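Local coordinates for protein tudor (Drosophila melanogaster, PDB 3NTK) that recognises methylated arginines of the Piwi protein Aubergine and is required during oogenesis for the formation of primordial germ cells, at residues H4-V9 with F17-E22; F134-Q139 with L155-K160. One frame throughout, in Å; residues are numbered along the deposited sequence.

In the fold
Both contacts lie within antiparallel hairpins of one mixed sheet, the sheet of the OB-fold part of this last extended Tudor domain; the separate four-stranded sheet of the Tudor core is built from strands between 53 and 95. Contact 1 pairs strands 4-11 and 16-21 before that core in the chain, and contact 2 pairs strands 137-145 and 151-157 well after it, so the OB-fold is assembled from both sides of the Tudor core insertion. Their centres lie about 9 Å apart. Strands 4-11 and 137-145 are direct neighbours, joined by probable hydrogen bonds from F138 N to C6 O and from Q139 NE2 to N5 OD1, which ties the beginning of the chain to its C-terminal portion.

Contact 1: H4-V9 with F17-E22; sequences HNCVVV and FYVQME
V7 O is held by two groups: Q20 N donates to it at 2.9 Å, nearly along the C=O axis, and V19 CA adds a CH...O contact at 3.2 Å. V7 N returns a bond to Q20 O, making V7 and Q20 a hydrogen-bonded antiparallel pair between the non-hydrogen-bonded pairs C6 with M21 and V8 with V19. Bonds from V9 N to Y18 O and from E22 N to N5 O carry the ladder on. This is the first hairpin of the OB-fold, and its face with C6, V8, V19 and M21 is buried, meeting F138 and V140 of strand 137-145 and C111 of strand 109-113. There C6 SG, set between its own N and carbonyl carbon (chi1 65°), rests 4.0 Å from V19 CB. The M21 chain bends at chi2 and chi3, with SD 3.8 Å from C6 CB. Past V7, V9 crosses Q20 at about a right angle, its CG1 3.7 Å from Q20 CG, while V9 CG2 packs on Y18 CB. N5 and E22 lie side by side at the hairpin's end; N5 ND2 reaches E22 OE1 at 3.3 Å from above the carboxylate plane, and N5 OD1 takes a bond from Q139 NE2.

Contact 2: F134-Q139 with L155-K160; sequences FSETFQ and LFYQSK
E136 reaches over to Y157, its OE1 at the edge of the ring by the hydroxyl OH, so close in the model that the details of this hydrogen bond are doubtful. T137 O accepts from a water that in turn accepts from Q139 NE2 and Q158 N. F138 turns its ring to Y157, whose CD1 sits over one face of it, toward the rim and 3.5 Å from F138 CE2. The two ring planes are 36° apart, an oblique packing, and F138 CB lies 4.0 Å from L155 CD1. An alanine at F138 would probably uncover the Y157 ring at CD1 and open a gap beside F129 and I130 of helix 120-131. Q139 forms a hydrogen-bonded pair with F156, Q139 N to F156 O at 3.0 Å and F156 N to Q139 O at 2.8 Å. After F156 this OB-fold strand enters a type I' turn, Y157-K160, leading into the short strand 160-161. The bend at chi2 of Q139 (75°) brings CD round toward the turn, and OE1 accepts from S159 N at 2.8 Å. With NE2 already engaged as a donor, the amide's orientation is well determined: turned over, it would probably set N-H against N-H at S159.

Contact 1: H4-V9 with F17-E22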
loop_
_atom_site.group_PDB
_atom_site.type_symbol
_atom_site.label_atom_id
_atom_site.label_comp_id
_atom_site.label_asym_id
_atom_site.label_seq_id
_atom_site.Cartn_x
_atom_site.Cartn_y
_atom_site.Cartn_z
ATOM N N HIS A 4 -11.592 -0.543 -11.996
ATOM C CA HIS A 4 -11.059 -1.691 -11.270
ATOM C C HIS A 4 -11.399 -1.573 -9.794
ATOM O O HIS A 4 -11.199 -0.521 -9.195
ATOM C CB HIS A 4 -9.535 -1.769 -11.388
ATOM C CG HIS A 4 -9.025 -1.765 -12.793
ATOM N ND1 HIS A 4 -8.675 -0.608 -13.454
ATOM C CD2 HIS A 4 -8.787 -2.780 -13.657
ATOM C CE1 HIS A 4 -8.238 -0.910 -14.663
ATOM N NE2 HIS A 4 -8.296 -2.221 -14.812
ATOM N N ASN A 5 -11.902 -2.655 -9.210
ATOM C CA ASN A 5 -12.229 -2.658 -7.791
ATOM C C ASN A 5 -10.950 -2.720 -6.975
ATOM O O ASN A 5 -9.992 -3.399 -7.357
ATOM C CB ASN A 5 -13.094 -3.865 -7.429
ATOM C CG ASN A 5 -14.518 -3.727 -7.919
ATOM O OD1 ASN A 5 -15.123 -2.660 -7.797
ATOM N ND2 ASN A 5 -15.071 -4.811 -8.457
ATOM N N CYS A 6 -10.949 -2.018 -5.849
ATOM C CA CYS A 6 -9.806 -1.995 -4.954
ATOM C C CYS A 6 -10.266 -1.560 -3.574
ATOM O O CYS A 6 -11.428 -1.185 -3.377
ATOM C CB CYS A 6 -8.756 -1.009 -5.460
ATOM S SG CYS A 6 -9.299 0.711 -5.453
ATOM N N VAL A 7 -9.351 -1.630 -2.619
ATOM C CA VAL A 7 -9.624 -1.195 -1.264
ATOM C C VAL A 7 -8.495 -0.219 -0.980
ATOM O O VAL A 7 -7.364 -0.447 -1.407
ATOM C CB VAL A 7 -9.567 -2.367 -0.250
ATOM C CG1 VAL A 7 -9.694 -1.837 1.164
ATOM C CG2 VAL A 7 -10.694 -3.357 -0.527
ATOM N N VAL A 8 -8.805 0.880 -0.300
ATOM C CA VAL A 8 -7.786 1.867 0.041
ATOM C C VAL A 8 -7.159 1.408 1.357
ATOM O O VAL A 8 -7.857 1.233 2.352
ATOM C CB VAL A 8 -8.412 3.269 0.220
ATOM C CG1 VAL A 8 -7.344 4.274 0.631
ATOM C CG2 VAL A 8 -9.077 3.707 -1.081
ATOM N N VAL A 9 -5.846 1.204 1.363
ATOM C CA VAL A 9 -5.172 0.740 2.571
ATOM C C VAL A 9 -4.422 1.833 3.316
ATOM O O VAL A 9 -4.100 1.679 4.498
ATOM C CB VAL A 9 -4.189 -0.418 2.258
ATOM C CG1 VAL A 9 -4.966 -1.624 1.750
ATOM C CG2 VAL A 9 -3.153 0.028 1.221
ATOM N N PHE A 17 -2.105 8.204 -1.970
ATOM C CA PHE A 17 -2.742 7.131 -1.229
ATOM C C PHE A 17 -2.361 5.779 -1.830
ATOM O O PHE A 17 -1.793 5.710 -2.923
ATOM C CB PHE A 17 -4.269 7.311 -1.174
ATOM C CG PHE A 17 -4.953 7.317 -2.512
ATOM C CD1 PHE A 17 -5.011 8.476 -3.280
ATOM C CD2 PHE A 17 -5.593 6.172 -2.982
ATOM C CE1 PHE A 17 -5.703 8.496 -4.498
ATOM C CE2 PHE A 17 -6.285 6.183 -4.196
ATOM C CZ PHE A 17 -6.340 7.347 -4.953
ATOM N N TYR A 18 -2.637 4.709 -1.093
ATOM C CA TYR A 18 -2.316 3.362 -1.550
ATOM C C TYR A 18 -3.548 2.475 -1.602
ATOM O O TYR A 18 -4.427 2.568 -0.742
ATOM C CB TYR A 18 -1.289 2.710 -0.621
ATOM C CG TYR A 18 0.089 3.318 -0.703
ATOM C CD1 TYR A 18 0.400 4.495 -0.015
ATOM C CD2 TYR A 18 1.084 2.716 -1.473
ATOM C CE1 TYR A 18 1.681 5.055 -0.093
ATOM C CE2 TYR A 18 2.360 3.262 -1.557
ATOM C CZ TYR A 18 2.653 4.427 -0.869
ATOM O OH TYR A 18 3.921 4.955 -0.971
ATOM N N VAL A 19 -3.587 1.595 -2.596
ATOM C CA VAL A 19 -4.701 0.678 -2.760
ATOM C C VAL A 19 -4.226 -0.744 -3.012
ATOM O O VAL A 19 -3.068 -0.980 -3.363
ATOM C CB VAL A 19 -5.597 1.081 -3.949
ATOM C CG1 VAL A 19 -6.061 2.519 -3.784
ATOM C CG2 VAL A 19 -4.846 0.902 -5.268
ATOM N N GLN A 20 -5.135 -1.685 -2.808
ATOM C CA GLN A 20 -4.873 -3.089 -3.066
ATOM C C GLN A 20 -5.966 -3.464 -4.052
ATOM O O GLN A 20 -7.153 -3.442 -3.717
ATOM C CB GLN A 20 -4.986 -3.928 -1.787
ATOM C CG GLN A 20 -3.734 -3.892 -0.902
ATOM C CD GLN A 20 -3.850 -4.761 0.347
ATOM O OE1 GLN A 20 -2.862 -4.999 1.048
ATOM N NE2 GLN A 20 -5.059 -5.230 0.636
ATOM N N MET A 21 -5.562 -3.772 -5.279
ATOM C CA MET A 21 -6.497 -4.138 -6.329
ATOM C C MET A 21 -7.118 -5.503 -6.063
ATOM O O MET A 21 -6.439 -6.437 -5.629
ATOM C CB MET A 21 -5.782 -4.165 -7.680
ATOM C CG MET A 21 -5.029 -2.887 -8.017
ATOM S SD MET A 21 -6.115 -1.451 -8.169
ATOM C CE MET A 21 -6.786 -1.742 -9.745
ATOM N N GLU A 22 -8.413 -5.610 -6.336
ATOM C CA GLU A 22 -9.145 -6.853 -6.143
ATOM C C GLU A 22 -8.471 -7.977 -6.926
ATOM O O GLU A 22 -8.407 -9.117 -6.468
ATOM C CB GLU A 22 -10.588 -6.672 -6.623
ATOM C CG GLU A 22 -11.507 -7.859 -6.393
ATOM C CD GLU A 22 -12.919 -7.590 -6.890
ATOM O OE1 GLU A 22 -13.092 -7.374 -8.108
ATOM O OE2 GLU A 22 -13.854 -7.584 -6.061
#

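Contact 2: F134-Q139 with L155-K160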
loop_
_atom_site.group_PDB
_atom_site.type_symbol
_atom_site.label_atom_id
_atom_site.label_comp_id
_atom_site.label_asym_id
_atom_site.label_seq_id
_atom_site.Cartn_x
_atom_site.Cartn_y
_atom_site.Cartn_z
ATOM N N PHE A 134 -12.729 2.583 5.295
ATOM C CA PHE A 134 -11.444 1.966 4.980
ATOM C C PHE A 134 -11.494 0.538 4.448
ATOM O O PHE A 134 -10.688 0.167 3.597
ATOM C CB PHE A 134 -10.512 2.014 6.196
ATOM C CG PHE A 134 -9.371 2.986 6.045
ATOM C CD1 PHE A 134 -8.612 3.010 4.876
ATOM C CD2 PHE A 134 -9.050 3.873 7.068
ATOM C CE1 PHE A 134 -7.550 3.901 4.728
ATOM C CE2 PHE A 134 -7.988 4.768 6.930
ATOM C CZ PHE A 134 -7.238 4.781 5.754
ATOM N N SER A 135 -12.433 -0.264 4.934
ATOM C CA SER A 135 -12.531 -1.648 4.481
ATOM C C SER A 135 -13.459 -1.828 3.285
ATOM O O SER A 135 -13.567 -2.927 2.736
ATOM C CB SER A 135 -13.003 -2.542 5.633
ATOM O OG SER A 135 -14.266 -2.119 6.114
ATOM N N GLU A 136 -14.120 -0.752 2.873
ATOM C CA GLU A 136 -15.047 -0.832 1.753
ATOM C C GLU A 136 -14.356 -0.801 0.397
ATOM O O GLU A 136 -13.226 -0.332 0.265
ATOM C CB GLU A 136 -16.067 0.303 1.824
ATOM C CG GLU A 136 -16.748 0.433 3.174
ATOM C CD GLU A 136 -18.135 1.024 3.065
ATOM O OE1 GLU A 136 -18.303 2.009 2.318
ATOM O OE2 GLU A 136 -19.058 0.509 3.730
ATOM N N THR A 137 -15.058 -1.301 -0.611
ATOM C CA THR A 137 -14.535 -1.344 -1.968
ATOM C C THR A 137 -14.789 -0.047 -2.727
ATOM O O THR A 137 -15.871 0.530 -2.648
ATOM C CB THR A 137 -15.171 -2.512 -2.760
ATOM O OG1 THR A 137 -14.755 -3.757 -2.186
ATOM C CG2 THR A 137 -14.751 -2.467 -4.222
ATOM N N PHE A 138 -13.769 0.406 -3.449
ATOM C CA PHE A 138 -13.844 1.606 -4.276
ATOM C C PHE A 138 -13.416 1.140 -5.656
ATOM O O PHE A 138 -12.994 -0.002 -5.819
ATOM C CB PHE A 138 -12.850 2.677 -3.805
ATOM C CG PHE A 138 -13.253 3.376 -2.539
ATOM C CD1 PHE A 138 -13.029 2.792 -1.303
ATOM C CD2 PHE A 138 -13.877 4.618 -2.591
ATOM C CE1 PHE A 138 -13.424 3.434 -0.128
ATOM C CE2 PHE A 138 -14.275 5.267 -1.425
ATOM C CZ PHE A 138 -14.049 4.676 -0.194
ATOM N N GLN A 139 -13.536 2.004 -6.654
ATOM C CA GLN A 139 -13.073 1.648 -7.989
ATOM C C GLN A 139 -12.157 2.763 -8.456
ATOM O O GLN A 139 -12.315 3.918 -8.057
ATOM C CB GLN A 139 -14.223 1.502 -8.987
ATOM C CG GLN A 139 -15.198 0.384 -8.680
ATOM C CD GLN A 139 -16.103 0.736 -7.531
ATOM O OE1 GLN A 139 -16.737 1.797 -7.532
ATOM N NE2 GLN A 139 -16.178 -0.147 -6.540
ATOM N N LEU A 155 -11.176 8.369 -9.041
ATOM C CA LEU A 155 -11.782 7.542 -8.006
ATOM C C LEU A 155 -13.305 7.468 -8.076
ATOM O O LEU A 155 -13.983 8.464 -8.349
ATOM C CB LEU A 155 -11.349 8.066 -6.632
ATOM C CG LEU A 155 -11.764 7.300 -5.373
ATOM C CD1 LEU A 155 -11.107 5.935 -5.359
ATOM C CD2 LEU A 155 -11.365 8.103 -4.139
ATOM N N PHE A 156 -13.829 6.274 -7.823
ATOM C CA PHE A 156 -15.267 6.040 -7.834
ATOM C C PHE A 156 -15.695 5.275 -6.591
ATOM O O PHE A 156 -14.908 4.544 -5.984
ATOM C CB PHE A 156 -15.683 5.243 -9.074
ATOM C CG PHE A 156 -15.345 5.919 -10.374
ATOM C CD1 PHE A 156 -14.025 6.007 -10.804
ATOM C CD2 PHE A 156 -16.345 6.485 -11.158
ATOM C CE1 PHE A 156 -13.704 6.655 -11.998
ATOM C CE2 PHE A 156 -16.036 7.134 -12.354
ATOM C CZ PHE A 156 -14.711 7.219 -12.773
ATOM N N TYR A 157 -16.954 5.450 -6.213
ATOM C CA TYR A 157 -17.506 4.760 -5.059
ATOM C C TYR A 157 -18.885 4.280 -5.498
ATOM O O TYR A 157 -19.724 5.081 -5.906
ATOM C CB TYR A 157 -17.608 5.711 -3.870
ATOM C CG TYR A 157 -18.115 5.050 -2.616
ATOM C CD1 TYR A 157 -17.456 3.950 -2.064
ATOM C CD2 TYR A 157 -19.261 5.521 -1.980
ATOM C CE1 TYR A 157 -17.930 3.336 -0.905
ATOM C CE2 TYR A 157 -19.739 4.920 -0.827
ATOM C CZ TYR A 157 -19.074 3.833 -0.296
ATOM O OH TYR A 157 -19.560 3.251 0.844
ATOM N N GLN A 158 -19.105 2.971 -5.425
ATOM C CA GLN A 158 -20.361 2.384 -5.874
ATOM C C GLN A 158 -20.479 2.682 -7.369
ATOM O O GLN A 158 -21.564 2.909 -7.898
ATOM C CB GLN A 158 -21.543 2.972 -5.105
ATOM C CG GLN A 158 -21.581 2.553 -3.644
ATOM C CD GLN A 158 -22.837 3.018 -2.939
ATOM O OE1 GLN A 158 -23.945 2.830 -3.442
ATOM N NE2 GLN A 158 -22.674 3.617 -1.764
ATOM N N SER A 159 -19.327 2.686 -8.035
ATOM C CA SER A 159 -19.232 2.937 -9.471
ATOM C C SER A 159 -19.655 4.336 -9.920
ATOM O O SER A 159 -19.951 4.550 -11.097
ATOM C CB SER A 159 -20.028 1.878 -10.241
ATOM O OG SER A 159 -19.453 0.595 -10.051
ATOM N N LYS A 160 -19.678 5.283 -8.988
ATOM C CA LYS A 160 -20.030 6.667 -9.307
ATOM C C LYS A 160 -18.840 7.567 -8.972
ATOM O O LYS A 160 -18.117 7.305 -8.009
ATOM C CB LYS A 160 -21.244 7.117 -8.493
ATOM C CG LYS A 160 -22.497 6.291 -8.723
ATOM C CD LYS A 160 -22.966 6.387 -10.162
ATOM C CE LYS A 160 -24.104 5.413 -10.428
ATOM N NZ LYS A 160 -23.665 4.005 -10.201
HETATM O O HOH W 1 -17.747 0.780 -4.342
#